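Local coordinates for bartonella effector protein (Bep) substrate of VirB T4SS (Bartonella sp. 1-1C, PDB 4PY3) that is a VirB type IV secretion effector whose N-terminal Fic domain may transfer AMP from ATP to threonine or tyrosine side chains of target proteins, at residues 146-149 with 150-153; 138-141 with 142-146; 191-194 with 195-199; 66-69 with 70-73. All blocks are in the same frame, centred on the assembly; numbering follows the deposited sequence.

Contact 1. Residues 146-149 with 150-153; sequences FVFL and NSIA
Phe148 and Ile152 meet one turn apart at the C-terminal end of helix 135-152, which in the Fic fold leads into the Fic loop. Ala153 falls where the canonical HPF motif of the family has its histidine. It leaves the helix with positive phi, yet its N-H still donates to Leu149 O, with Ala153 N 3.3 Å from that oxygen and almost straight down the carbonyl. Upstream, the Asn150 N to Phe146 O bond (2.9 Å) and the bond from Ser151 N to Val147 O are regular, whereas Ile152 N makes only weak bonds, to Phe148 O and Leu149 O.

The apolar part rests on Ile152 CD1, which lies over one face of the Phe148 ring, 4.2 Å from its centroid and 16° off the normal. The same methyl approaches Leu149 CD1 at 4.2 Å. Phe148 packs on Asn116 and Phe120, Leu149 on Phe120 and Ile152 on Asn116, all of helix 113-126.

Outside the contact, Gln163 holds Asn150 OD1, and Arg81 binds Ile152 O and Ala153 O. Ser151 OG instead turns inward: with chi1 at 72° it donates to Phe148 O at 2.6 Å, tilted 17° from the carbonyl plane.

Contact 2. Residues 138-141 with 142-146; sequences FVDE and AAKLF
Asp140 and Lys144 pair across one turn of helix 135-152, the long helix that runs toward the Fic loop. Their salt bridge is the polar half of an i to i+4 pattern, and its apolar half is Phe138 against Ala142. Lys144 NZ lies 3.0 Å from Asp140 OD2 and approaches from the syn side, but 28° out of the carboxylate plane. Lys144 NZ is farther from Asp140 OD1, 3.6 Å, so OD2 carries the bond. In the apolar half, Ala142 CB sits over one face of the Phe138 ring, offset toward the rim and 3.9 Å from Phe138 CZ.

The lysine chain runs nearly extended past Asp140 O and bends only at chi4 (139°), which turns the ammonium group back to the acid. Glu141 OE1 stands 5.2 Å from Lys144 NZ, too far for a contact, though its charge may add to the attraction. Glu141 CG instead faces Leu145 CD1 at 4.1 Å.

Beneath the side chains, bonds to Phe138 O, Val139 O and Glu141 O keep the turns regular, while Lys144 N to Asp140 O is weak. On the inner side, Phe211 of helix 205-214 covers Val139 and Ala142, and Leu130 packs on both Phe138 and Ala142. The Phe138 ring also meets His176. Phe138 CG stands opposite its own N (chi1 172°), which swings the ring forward along the helix and brings CE2 and CZ to the Ala142 methyl.

Contact 3. Residues 191-194 with 195-199; sequences ACID and GMTLK
Thr197 turns back onto Ile193. Its chi1 of 58° places OG1 between its own N and carbonyl carbon, from where the hydroxyl donates to Ile193 O at 2.9 Å. The bond comes in 43° above the carbonyl plane, and Met196 N reaches the same oxygen from the opposite face. Thr197 CG2, beside its backbone N, meets Ile193 CG2 at 4.0 Å, with the two branched chains crossing at an angle.

Helix 185-197 ends here. It belongs to the helical Fido-type domain and packs against helices 135-152 and 205-214. Asp194 O records the ending: it accepts Leu198 N, which lies in the carbonyl plane at 2.9 Å, and also Thr197 N from well above that plane. Leu198 is the first residue to leave helical angles.

Asp194 and Leu198 run alongside each other in the same direction, each with CG beside its backbone N. Leu198 CD1 consequently lies against the carboxyl end, 3.7 Å from Asp194 CG, while Asp194 also touches Glu206. On the other side of the turn, Met196 bends at chi3 (-78°) and brings CE to 3.9 Å from Cys192 O and against Asn150, while the Met196 side chain also touches Val100 and Tyr107.

Contact 4. Residues 66-69 with 70-73; sequences HQRL and FEST
Phe70 lies against His66 and Leu69 where helix 59-70 runs out. From its CB, 3.5 Å from His66 O, the side chain leaves with CG on the backbone N side (chi1 -62°), and CG passes 3.4 Å from Leu69 C. The ring then divides its contacts. CD1 faces Leu69 O at 3.7 Å, whereas CD2 sits over the centre of the His66 imidazole, 3.5 Å above its plane, and CE2 follows at 3.8 Å from His66 CD2. With centroids 4.7 Å apart and planes at 47°, the His66 and Phe70 rings form an oblique pair. Leu69 CB covers one face of the phenyl ring, and the Phe70 side chain also touches Cys37, Ala77, Pro161 and Thr162.

At the outer surface Arg68 and Glu71 run side by side. Arg68 NH1 donates in the guanidinium plane to the syn lone pair of Glu71 OE2 at 2.8 Å, although the two planar groups are turned 85° apart, and Tyr64 OH adds a second restraint at Arg68 NE.

The imidazole under Phe70 is itself fixed at both nitrogens, NE2 bonding Ala157 O and ND1 bonding Gly78 N, consistent with a proton on NE2, and since the His66 ring also stacks with Phe155, this helix end is tied to the loop that carries the Fic motif.

From the N terminus, contact 4 comes first, at the end of helix 59-70. Contacts 2 and 1 follow along helix 135-152, and contact 3 lies at the end of helix 185-197. Each joins adjoining residues, so none closes a long loop; apart from the overlap of contacts 2 and 1 at Phe146, they follow in series. Contacts 1 and 3 touch in space: Asn150 ND2 comes within 3.6 Å of Cys192 CB, and CE2 of the shared Phe146 lies 4.1 Å from Cys192 SG. Contact 4 stays apart, its nearest atoms about 9 Å from contact 1, but both border helix 159-173, as does contact 2, which lies on the opposite side of the chain's centre from contact 4.

Contact 1. Residues 146-149 with 150-153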
loop_
_atom_site.group_PDB
_atom_site.type_symbol
_atom_site.label_atom_id
_atom_site.label_comp_id
_atom_site.label_asym_id
_atom_site.label_seq_id
_atom_site.Cartn_x
_atom_site.Cartn_y
_atom_site.Cartn_z
ATOM N N PHE A 146 5.092 -8.245 3.184
ATOM C CA PHE A 146 3.835 -7.740 2.635
ATOM C C PHE A 146 2.738 -7.740 3.685
ATOM O O PHE A 146 1.982 -6.759 3.826
ATOM C CB PHE A 146 3.376 -8.577 1.448
ATOM C CG PHE A 146 2.295 -7.919 0.634
ATOM C CD1 PHE A 146 2.628 -7.023 -0.364
ATOM C CD2 PHE A 146 0.959 -8.198 0.860
ATOM C CE1 PHE A 146 1.652 -6.411 -1.133
ATOM C CE2 PHE A 146 -0.033 -7.591 0.090
ATOM C CZ PHE A 146 0.315 -6.692 -0.904
ATOM N N VAL A 147 2.655 -8.843 4.424
ATOM C CA VAL A 147 1.696 -8.954 5.527
ATOM C C VAL A 147 1.934 -7.852 6.564
ATOM O O VAL A 147 0.995 -7.212 7.035
ATOM C CB VAL A 147 1.778 -10.343 6.207
ATOM C CG1 VAL A 147 1.108 -10.335 7.580
ATOM C CG2 VAL A 147 1.140 -11.395 5.313
ATOM N N PHE A 148 3.202 -7.643 6.908
ATOM C CA PHE A 148 3.567 -6.628 7.881
ATOM C C PHE A 148 3.126 -5.225 7.416
ATOM O O PHE A 148 2.409 -4.526 8.125
ATOM C CB PHE A 148 5.077 -6.670 8.147
ATOM C CG PHE A 148 5.558 -5.616 9.114
ATOM C CD1 PHE A 148 4.859 -5.347 10.282
ATOM C CD2 PHE A 148 6.716 -4.900 8.858
ATOM C CE1 PHE A 148 5.295 -4.375 11.168
ATOM C CE2 PHE A 148 7.155 -3.926 9.741
ATOM C CZ PHE A 148 6.446 -3.661 10.896
ATOM N N LEU A 149 3.528 -4.847 6.208
ATOM C CA LEU A 149 3.199 -3.539 5.667
ATOM C C LEU A 149 1.694 -3.348 5.546
ATOM O O LEU A 149 1.165 -2.273 5.850
ATOM C CB LEU A 149 3.846 -3.336 4.298
ATOM C CG LEU A 149 3.552 -1.979 3.649
ATOM C CD1 LEU A 149 3.992 -0.829 4.543
ATOM C CD2 LEU A 149 4.228 -1.860 2.293
ATOM N N ASN A 150 1.010 -4.392 5.100
ATOM C CA ASN A 150 -0.433 -4.342 4.971
ATOM C C ASN A 150 -1.122 -3.987 6.287
ATOM O O ASN A 150 -2.084 -3.211 6.303
ATOM C CB ASN A 150 -0.992 -5.659 4.459
ATOM C CG ASN A 150 -2.488 -5.579 4.232
ATOM O OD1 ASN A 150 -2.951 -4.909 3.310
ATOM N ND2 ASN A 150 -3.253 -6.219 5.098
ATOM N N SER A 151 -0.604 -4.523 7.391
ATOM C CA SER A 151 -1.188 -4.265 8.712
ATOM C C SER A 151 -0.928 -2.838 9.223
ATOM O O SER A 151 -1.638 -2.342 10.110
ATOM C CB SER A 151 -0.648 -5.264 9.731
ATOM O OG SER A 151 0.704 -4.973 10.021
ATOM N N ILE A 152 0.069 -2.173 8.651
ATOM C CA ILE A 152 0.365 -0.780 8.984
ATOM C C ILE A 152 -0.658 0.178 8.351
ATOM O O ILE A 152 -1.140 1.101 9.001
ATOM C CB ILE A 152 1.772 -0.374 8.524
ATOM C CG1 ILE A 152 2.816 -1.301 9.172
ATOM C CG2 ILE A 152 2.049 1.089 8.875
ATOM C CD1 ILE A 152 4.244 -1.052 8.737
ATOM N N ALA A 153 -0.937 -0.040 7.067
ATOM C CA ALA A 153 -1.858 0.789 6.301
ATOM C C ALA A 153 -1.578 2.264 6.560
ATOM O O ALA A 153 -2.451 3.004 7.039
ATOM C CB ALA A 153 -3.288 0.440 6.650
#

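Contact 2. Residues 138-141 with 142-146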
loop_
_atom_site.group_PDB
_atom_site.type_symbol
_atom_site.label_atom_id
_atom_site.label_comp_id
_atom_site.label_asym_id
_atom_site.label_seq_id
_atom_site.Cartn_x
_atom_site.Cartn_y
_atom_site.Cartn_z
ATOM N N PHE A 138 12.825 -15.637 -1.982
ATOM C CA PHE A 138 12.254 -14.332 -2.181
ATOM C C PHE A 138 10.766 -14.332 -1.835
ATOM O O PHE A 138 10.300 -13.504 -1.058
ATOM C CB PHE A 138 12.434 -13.861 -3.618
ATOM C CG PHE A 138 11.684 -12.601 -3.911
ATOM C CD1 PHE A 138 12.206 -11.374 -3.541
ATOM C CD2 PHE A 138 10.431 -12.644 -4.501
ATOM C CE1 PHE A 138 11.498 -10.204 -3.777
ATOM C CE2 PHE A 138 9.717 -11.482 -4.733
ATOM C CZ PHE A 138 10.251 -10.261 -4.371
ATOM N N VAL A 139 10.043 -15.290 -2.407
ATOM C CA VAL A 139 8.617 -15.454 -2.133
ATOM C C VAL A 139 8.340 -15.525 -0.632
ATOM O O VAL A 139 7.443 -14.844 -0.123
ATOM C CB VAL A 139 8.051 -16.699 -2.855
ATOM C CG1 VAL A 139 6.766 -17.196 -2.212
ATOM C CG2 VAL A 139 7.817 -16.373 -4.322
ATOM N N ASP A 140 9.107 -16.350 0.072
ATOM C CA ASP A 140 8.936 -16.511 1.516
ATOM C C ASP A 140 9.131 -15.177 2.233
ATOM O O ASP A 140 8.256 -14.741 2.989
ATOM C CB ASP A 140 9.912 -17.555 2.057
ATOM C CG ASP A 140 9.712 -17.833 3.541
ATOM O OD1 ASP A 140 8.681 -18.435 3.916
ATOM O OD2 ASP A 140 10.607 -17.466 4.335
ATOM N N GLU A 141 10.261 -14.521 1.982
ATOM C CA GLU A 141 10.562 -13.273 2.686
ATOM C C GLU A 141 9.614 -12.158 2.304
ATOM O O GLU A 141 9.244 -11.358 3.139
ATOM C CB GLU A 141 11.945 -12.719 2.384
ATOM C CG GLU A 141 12.595 -12.045 3.589
ATOM C CD GLU A 141 13.216 -13.036 4.558
ATOM O OE1 GLU A 141 13.095 -14.268 4.319
ATOM O OE2 GLU A 141 13.831 -12.574 5.553
ATOM N N ALA A 142 9.314 -12.070 1.015
ATOM C CA ALA A 142 8.479 -11.013 0.503
ATOM C C ALA A 142 7.083 -11.097 1.101
ATOM O O ALA A 142 6.514 -10.075 1.496
ATOM C CB ALA A 142 8.422 -11.062 -1.014
ATOM N N ALA A 143 6.541 -12.306 1.179
ATOM C CA ALA A 143 5.198 -12.498 1.718
ATOM C C ALA A 143 5.075 -12.014 3.160
ATOM O O ALA A 143 4.063 -11.425 3.532
ATOM C CB ALA A 143 4.795 -13.958 1.629
ATOM N N LYS A 144 6.096 -12.287 3.967
ATOM C CA LYS A 144 6.118 -11.861 5.368
ATOM C C LYS A 144 6.131 -10.340 5.498
ATOM O O LYS A 144 5.411 -9.772 6.324
ATOM C CB LYS A 144 7.324 -12.468 6.106
ATOM C CG LYS A 144 7.174 -13.939 6.422
ATOM C CD LYS A 144 8.492 -14.537 6.895
ATOM C CE LYS A 144 8.377 -15.944 7.462
ATOM N NZ LYS A 144 9.498 -16.811 7.024
ATOM N N LEU A 145 6.954 -9.694 4.675
ATOM C CA LEU A 145 7.067 -8.232 4.645
ATOM C C LEU A 145 5.769 -7.582 4.123
ATOM O O LEU A 145 5.383 -6.500 4.581
ATOM C CB LEU A 145 8.297 -7.785 3.803
ATOM C CG LEU A 145 9.735 -7.512 4.268
ATOM C CD1 LEU A 145 10.321 -8.836 4.623
ATOM C CD2 LEU A 145 10.790 -6.795 3.376
ATOM N N PHE A 146 5.092 -8.245 3.184
ATOM C CA PHE A 146 3.835 -7.740 2.635
ATOM C C PHE A 146 2.738 -7.740 3.685
ATOM O O PHE A 146 1.982 -6.759 3.826
ATOM C CB PHE A 146 3.376 -8.577 1.448
ATOM C CG PHE A 146 2.295 -7.919 0.634
ATOM C CD1 PHE A 146 2.628 -7.023 -0.364
ATOM C CD2 PHE A 146 0.959 -8.198 0.860
ATOM C CE1 PHE A 146 1.652 -6.411 -1.133
ATOM C CE2 PHE A 146 -0.033 -7.591 0.090
ATOM C CZ PHE A 146 0.315 -6.692 -0.904
#

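Contact 3. Residues 191-194 with 195-199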
loop_
_atom_site.group_PDB
_atom_site.type_symbol
_atom_site.label_atom_id
_atom_site.label_comp_id
_atom_site.label_asym_id
_atom_site.label_seq_id
_atom_site.Cartn_x
_atom_site.Cartn_y
_atom_site.Cartn_z
ATOM N N ALA A 191 -5.775 -13.456 1.575
ATOM C CA ALA A 191 -4.414 -13.583 2.080
ATOM C C ALA A 191 -4.086 -12.487 3.084
ATOM O O ALA A 191 -3.460 -12.744 4.114
ATOM C CB ALA A 191 -3.426 -13.570 0.925
ATOM N N CYS A 192 -4.504 -11.252 2.791
ATOM C CA CYS A 192 -4.280 -10.149 3.725
ATOM C C CYS A 192 -4.981 -10.428 5.050
ATOM O O CYS A 192 -4.412 -10.193 6.122
ATOM C CB CYS A 192 -4.740 -8.817 3.120
ATOM S SG CYS A 192 -3.686 -8.267 1.753
ATOM N N ILE A 193 -6.220 -10.911 4.972
ATOM C CA ILE A 193 -7.022 -11.163 6.171
ATOM C C ILE A 193 -6.382 -12.263 7.012
ATOM O O ILE A 193 -6.201 -12.089 8.223
ATOM C CB ILE A 193 -8.490 -11.488 5.818
ATOM C CG1 ILE A 193 -9.132 -10.201 5.169
ATOM C CG2 ILE A 193 -9.219 -12.012 7.058
ATOM C CD1 ILE A 193 -10.639 -10.133 4.944
ATOM N N ASP A 194 -5.998 -13.366 6.366
ATOM C CA ASP A 194 -5.272 -14.437 7.047
ATOM C C ASP A 194 -4.039 -13.897 7.745
ATOM O O ASP A 194 -3.778 -14.214 8.907
ATOM C CB ASP A 194 -4.866 -15.548 6.070
ATOM C CG ASP A 194 -6.008 -16.487 5.733
ATOM O OD1 ASP A 194 -7.130 -16.297 6.247
ATOM O OD2 ASP A 194 -5.793 -17.429 4.962
ATOM N N GLY A 195 -3.299 -13.055 7.038
ATOM C CA GLY A 195 -2.122 -12.398 7.599
ATOM C C GLY A 195 -2.366 -11.651 8.905
ATOM O O GLY A 195 -1.458 -11.550 9.736
ATOM N N MET A 196 -3.570 -11.088 9.074
ATOM C CA MET A 196 -3.903 -10.303 10.270
ATOM C C MET A 196 -4.700 -11.068 11.323
ATOM O O MET A 196 -4.846 -10.580 12.440
ATOM C CB MET A 196 -4.691 -9.055 9.880
ATOM C CG MET A 196 -3.885 -8.049 9.078
ATOM S SD MET A 196 -4.734 -6.460 8.898
ATOM C CE MET A 196 -5.887 -6.924 7.618
ATOM N N THR A 197 -5.213 -12.246 10.980
ATOM C CA THR A 197 -6.034 -13.020 11.904
ATOM C C THR A 197 -5.403 -14.324 12.422
ATOM O O THR A 197 -5.579 -14.660 13.590
ATOM C CB THR A 197 -7.385 -13.380 11.269
ATOM O OG1 THR A 197 -7.169 -14.127 10.064
ATOM C CG2 THR A 197 -8.188 -12.115 10.969
ATOM N N LEU A 198 -4.664 -15.049 11.583
ATOM C CA LEU A 198 -4.168 -16.386 11.974
ATOM C C LEU A 198 -2.938 -16.352 12.878
ATOM O O LEU A 198 -2.131 -15.426 12.821
ATOM C CB LEU A 198 -3.885 -17.244 10.744
ATOM C CG LEU A 198 -5.027 -17.367 9.732
ATOM C CD1 LEU A 198 -4.641 -18.314 8.607
ATOM C CD2 LEU A 198 -6.318 -17.834 10.389
ATOM N N LYS A 199 -2.802 -17.383 13.705
ATOM C CA LYS A 199 -1.647 -17.541 14.602
ATOM C C LYS A 199 -0.309 -17.558 13.852
ATOM O O LYS A 199 -0.252 -17.840 12.654
ATOM C CB LYS A 199 -1.781 -18.828 15.427
#

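Contact 4. Residues 66-69 with 70-73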
loop_
_atom_site.group_PDB
_atom_site.type_symbol
_atom_site.label_atom_id
_atom_site.label_comp_id
_atom_site.label_asym_id
_atom_site.label_seq_id
_atom_site.Cartn_x
_atom_site.Cartn_y
_atom_site.Cartn_z
ATOM N N HIS A 66 2.854 6.583 -3.706
ATOM C CA HIS A 66 1.518 7.032 -3.351
ATOM C C HIS A 66 1.321 8.463 -3.854
ATOM O O HIS A 66 0.278 8.793 -4.414
ATOM C CB HIS A 66 1.322 6.964 -1.843
ATOM C CG HIS A 66 -0.088 7.180 -1.400
ATOM N ND1 HIS A 66 -0.649 8.437 -1.294
ATOM C CD2 HIS A 66 -1.061 6.306 -1.046
ATOM C CE1 HIS A 66 -1.901 8.332 -0.892
ATOM N NE2 HIS A 66 -2.181 7.049 -0.739
ATOM N N GLN A 67 2.362 9.282 -3.699
ATOM C CA GLN A 67 2.333 10.652 -4.192
ATOM C C GLN A 67 2.048 10.664 -5.693
ATOM O O GLN A 67 1.148 11.363 -6.158
ATOM C CB GLN A 67 3.645 11.377 -3.896
ATOM C CG GLN A 67 3.509 12.894 -3.889
ATOM C CD GLN A 67 4.738 13.618 -3.357
ATOM O OE1 GLN A 67 5.590 13.035 -2.689
ATOM N NE2 GLN A 67 4.823 14.910 -3.646
ATOM N N ARG A 68 2.796 9.872 -6.452
ATOM C CA ARG A 68 2.617 9.841 -7.895
ATOM C C ARG A 68 1.263 9.288 -8.304
ATOM O O ARG A 68 0.658 9.767 -9.254
ATOM C CB ARG A 68 3.728 9.037 -8.562
ATOM C CG ARG A 68 5.067 9.763 -8.610
ATOM C CD ARG A 68 4.971 10.968 -9.528
ATOM N NE ARG A 68 6.248 11.636 -9.711
ATOM C CZ ARG A 68 6.395 12.921 -10.024
ATOM N NH1 ARG A 68 5.337 13.722 -10.178
ATOM N NH2 ARG A 68 7.616 13.424 -10.172
ATOM N N LEU A 69 0.792 8.277 -7.594
ATOM C CA LEU A 69 -0.462 7.632 -7.949
ATOM C C LEU A 69 -1.659 8.525 -7.696
ATOM O O LEU A 69 -2.634 8.442 -8.430
ATOM C CB LEU A 69 -0.649 6.327 -7.177
ATOM C CG LEU A 69 0.266 5.141 -7.526
ATOM C CD1 LEU A 69 -0.167 3.933 -6.713
ATOM C CD2 LEU A 69 0.232 4.816 -9.005
ATOM N N PHE A 70 -1.576 9.382 -6.676
ATOM C CA PHE A 70 -2.739 10.123 -6.204
ATOM C C PHE A 70 -2.636 11.655 -6.178
ATOM O O PHE A 70 -3.594 12.305 -5.804
ATOM C CB PHE A 70 -3.119 9.614 -4.818
ATOM C CG PHE A 70 -3.507 8.169 -4.811
ATOM C CD1 PHE A 70 -4.685 7.762 -5.412
ATOM C CD2 PHE A 70 -2.704 7.222 -4.208
ATOM C CE1 PHE A 70 -5.041 6.419 -5.430
ATOM C CE2 PHE A 70 -3.050 5.886 -4.218
ATOM C CZ PHE A 70 -4.221 5.477 -4.832
ATOM N N GLU A 71 -1.527 12.230 -6.629
ATOM C CA GLU A 71 -1.339 13.687 -6.567
ATOM C C GLU A 71 -2.307 14.495 -7.426
ATOM O O GLU A 71 -2.487 15.696 -7.187
ATOM C CB GLU A 71 0.104 14.091 -6.888
ATOM C CG GLU A 71 0.588 13.765 -8.296
ATOM C CD GLU A 71 2.103 13.812 -8.456
ATOM O OE1 GLU A 71 2.842 13.996 -7.444
ATOM O OE2 GLU A 71 2.561 13.663 -9.616
ATOM N N SER A 72 -2.917 13.865 -8.433
ATOM C CA SER A 72 -3.911 14.550 -9.265
ATOM C C SER A 72 -5.301 14.549 -8.624
ATOM O O SER A 72 -6.175 15.310 -9.050
ATOM C CB SER A 72 -3.993 13.924 -10.652
ATOM O OG SER A 72 -2.844 14.223 -11.415
ATOM N N THR A 73 -5.474 13.717 -7.598
ATOM C CA THR A 73 -6.756 13.476 -6.966
ATOM C C THR A 73 -6.812 13.913 -5.501
ATOM O O THR A 73 -7.776 14.542 -5.088
ATOM C CB THR A 73 -7.102 11.988 -7.049
ATOM O OG1 THR A 73 -7.224 11.620 -8.424
ATOM C CG2 THR A 73 -8.409 11.683 -6.339
#